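Local coordinates for protein probable transcriptional regulator (Pseudomonas aeruginosa, PDB 2ESN) that probably regulates transcription as a LysR-type regulator, binding DNA through a helix-turn-helix domain and sensing an effector through its substrate-binding domain, at the interface of chains A and B. Sequence-based numbering; all coordinates share one arbitrary frame. Chains: chain A/B, probable transcriptional regulator.

The interface of chains A and B. Residues chain A 211-213, 232; chain B 23-24, 29, 33, 131, 133.
A:Asp212 sets its CB over one face of the B:His24 imidazole, 3.8 Å above the ring centre. At the edge of the B:Arg23 guanidinium, in its plane, lie A:Asp212 OD1 and the carboxylate of B:Glu33. B:Arg23 NH1 makes a long hydrogen bond of 3.3 Å, within a salt bridge, to A:Asp212 OD1 from above the carboxylate plane; the two planes are 54° apart. The B:Arg23 chain bends at chi3 (-72°), which turns its guanidinium towards both acids. NH1 and NH2 of B:Arg23 grip the second-shell B:Glu33 carboxylate end-on, each on the syn lone pair of one oxygen. B:Glu33 OE2 also accepts a very short, nearly straight bond from B:His24 NE2, met from above the carboxylate plane; its length may be coordinate error. B:Glu33 thus positions both side chains. B:His24 ND1 hydrogen-bonds with B:Thr29 OG1 at 2.8 Å; bonds at both ring nitrogens should fix the imidazole's rotation. A:Ser213 CB packs on B:Thr29. Two linked waters join A:Asp212 N and A:Ser213 OG to the carbonyls of B:Arg23 and B:His24. B:Arg133, extended from CG to NE, sends NH2 to the A:Glu211 carbonyl O at 2.8 Å, from above the carbonyl plane. The same NH2 lies 3.0 Å from A:Gln232 NE2, where two donors face each other; the amide orientation is doubtful. A:Gln232 and B:Arg133 also form a parallel beta bridge. A substrate-binding-domain loop and strand thus meet the partner's helix-turn-helix region and substrate-binding domain; with its two-fold twin, the contact may help couple the domains.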
loop_
_atom_site.group_PDB
_atom_site.type_symbol
_atom_site.label_atom_id
_atom_site.label_comp_id
_atom_site.label_asym_id
_atom_site.label_seq_id
_atom_site.Cartn_x
_atom_site.Cartn_y
_atom_site.Cartn_z
ATOM N N GLU A 211 -12.191 14.591 9.926
ATOM C CA GLU A 211 -12.478 14.174 11.275
ATOM C C GLU A 211 -13.972 14.134 11.586
ATOM O O GLU A 211 -14.811 14.696 10.809
ATOM C CB GLU A 211 -11.561 14.861 12.305
ATOM C CG GLU A 211 -11.253 16.311 12.343
ATOM C CD GLU A 211 -10.504 17.003 11.131
ATOM O OE1 GLU A 211 -9.465 17.635 11.347
ATOM O OE2 GLU A 211 -10.971 16.994 9.981
ATOM N N ASP A 212 -14.344 13.429 12.670
ATOM C CA ASP A 212 -15.733 13.293 13.032
ATOM C C ASP A 212 -16.260 14.489 13.807
ATOM O O ASP A 212 -17.401 14.531 14.136
ATOM C CB ASP A 212 -15.973 11.990 13.748
ATOM C CG ASP A 212 -15.826 10.838 12.832
ATOM O OD1 ASP A 212 -16.846 10.320 12.427
ATOM O OD2 ASP A 212 -14.671 10.506 12.466
ATOM N N SER A 213 -15.426 15.507 14.012
ATOM C CA SER A 213 -15.920 16.670 14.752
ATOM C C SER A 213 -15.061 17.821 14.322
ATOM O O SER A 213 -14.003 17.620 13.691
ATOM C CB SER A 213 -15.820 16.455 16.306
ATOM O OG SER A 213 -14.402 16.393 16.598
ATOM N N GLN A 232 -20.867 18.633 7.688
ATOM C CA GLN A 232 -19.374 18.647 7.826
ATOM C C GLN A 232 -18.841 18.612 6.449
ATOM O O GLN A 232 -19.403 17.906 5.605
ATOM C CB GLN A 232 -18.894 17.314 8.555
ATOM C CG GLN A 232 -19.343 17.378 10.015
ATOM C CD GLN A 232 -19.112 16.059 10.802
ATOM O OE1 GLN A 232 -18.935 16.069 12.026
ATOM N NE2 GLN A 232 -19.152 15.002 10.142
ATOM N N ARG B 23 -13.751 6.798 16.999
ATOM C CA ARG B 23 -13.786 7.731 15.823
ATOM C C ARG B 23 -13.557 9.151 16.226
ATOM O O ARG B 23 -12.751 9.876 15.624
ATOM C CB ARG B 23 -15.086 7.580 15.021
ATOM C CG ARG B 23 -15.181 6.311 14.066
ATOM C CD ARG B 23 -16.532 6.403 13.248
ATOM N NE ARG B 23 -17.706 6.135 14.105
ATOM C CZ ARG B 23 -18.603 7.000 14.571
ATOM N NH1 ARG B 23 -18.534 8.279 14.355
ATOM N NH2 ARG B 23 -19.585 6.569 15.313
ATOM N N HIS B 24 -14.154 9.549 17.329
ATOM C CA HIS B 24 -14.004 10.925 17.773
ATOM C C HIS B 24 -12.719 11.204 18.594
ATOM O O HIS B 24 -12.250 12.325 18.617
ATOM C CB HIS B 24 -15.187 11.259 18.670
ATOM C CG HIS B 24 -16.435 11.500 17.895
ATOM N ND1 HIS B 24 -16.885 12.772 17.634
ATOM C CD2 HIS B 24 -17.323 10.637 17.322
ATOM C CE1 HIS B 24 -17.999 12.689 16.923
ATOM N NE2 HIS B 24 -18.313 11.408 16.768
ATOM N N THR B 29 -17.455 14.993 22.172
ATOM C CA THR B 29 -18.086 14.971 20.841
ATOM C C THR B 29 -18.673 13.587 20.521
ATOM O O THR B 29 -19.713 13.511 19.854
ATOM C CB THR B 29 -17.188 15.551 19.730
ATOM O OG1 THR B 29 -16.065 14.697 19.536
ATOM C CG2 THR B 29 -16.651 16.936 20.089
ATOM N N GLU B 33 -22.607 12.958 19.455
ATOM C CA GLU B 33 -23.069 12.070 18.387
ATOM C C GLU B 33 -24.116 11.050 18.856
ATOM O O GLU B 33 -25.079 10.706 18.162
ATOM C CB GLU B 33 -21.893 11.297 17.815
ATOM C CG GLU B 33 -22.223 10.608 16.494
ATOM C CD GLU B 33 -21.111 9.725 15.972
ATOM O OE1 GLU B 33 -21.297 8.492 15.962
ATOM O OE2 GLU B 33 -20.051 10.225 15.542
ATOM N N ARG B 131 -28.488 14.927 7.909
ATOM C CA ARG B 131 -27.201 15.546 7.933
ATOM C C ARG B 131 -26.434 15.139 6.712
ATOM O O ARG B 131 -26.618 14.031 6.244
ATOM C CB ARG B 131 -26.405 15.087 9.148
ATOM C CG ARG B 131 -27.080 15.443 10.446
ATOM C CD ARG B 131 -26.512 14.617 11.590
ATOM N NE ARG B 131 -25.365 15.268 12.276
ATOM C CZ ARG B 131 -24.084 15.086 11.953
ATOM N NH1 ARG B 131 -23.733 14.264 10.960
ATOM N NH2 ARG B 131 -23.143 15.718 12.628
ATOM N N ARG B 133 -22.324 14.686 5.208
ATOM C CA ARG B 133 -20.932 14.703 5.570
ATOM C C ARG B 133 -20.169 14.498 4.265
ATOM O O ARG B 133 -20.336 13.504 3.609
ATOM C CB ARG B 133 -20.626 13.571 6.560
ATOM C CG ARG B 133 -19.053 13.449 6.864
ATOM C CD ARG B 133 -18.904 12.272 7.888
ATOM N NE ARG B 133 -17.500 11.840 7.937
ATOM C CZ ARG B 133 -16.510 12.516 8.474
ATOM N NH1 ARG B 133 -15.286 12.027 8.429
ATOM N NH2 ARG B 133 -16.701 13.707 8.997
HETATM O O HOH W 1 -12.393 12.225 14.640
HETATM O O HOH W 2 -12.785 14.073 16.366
#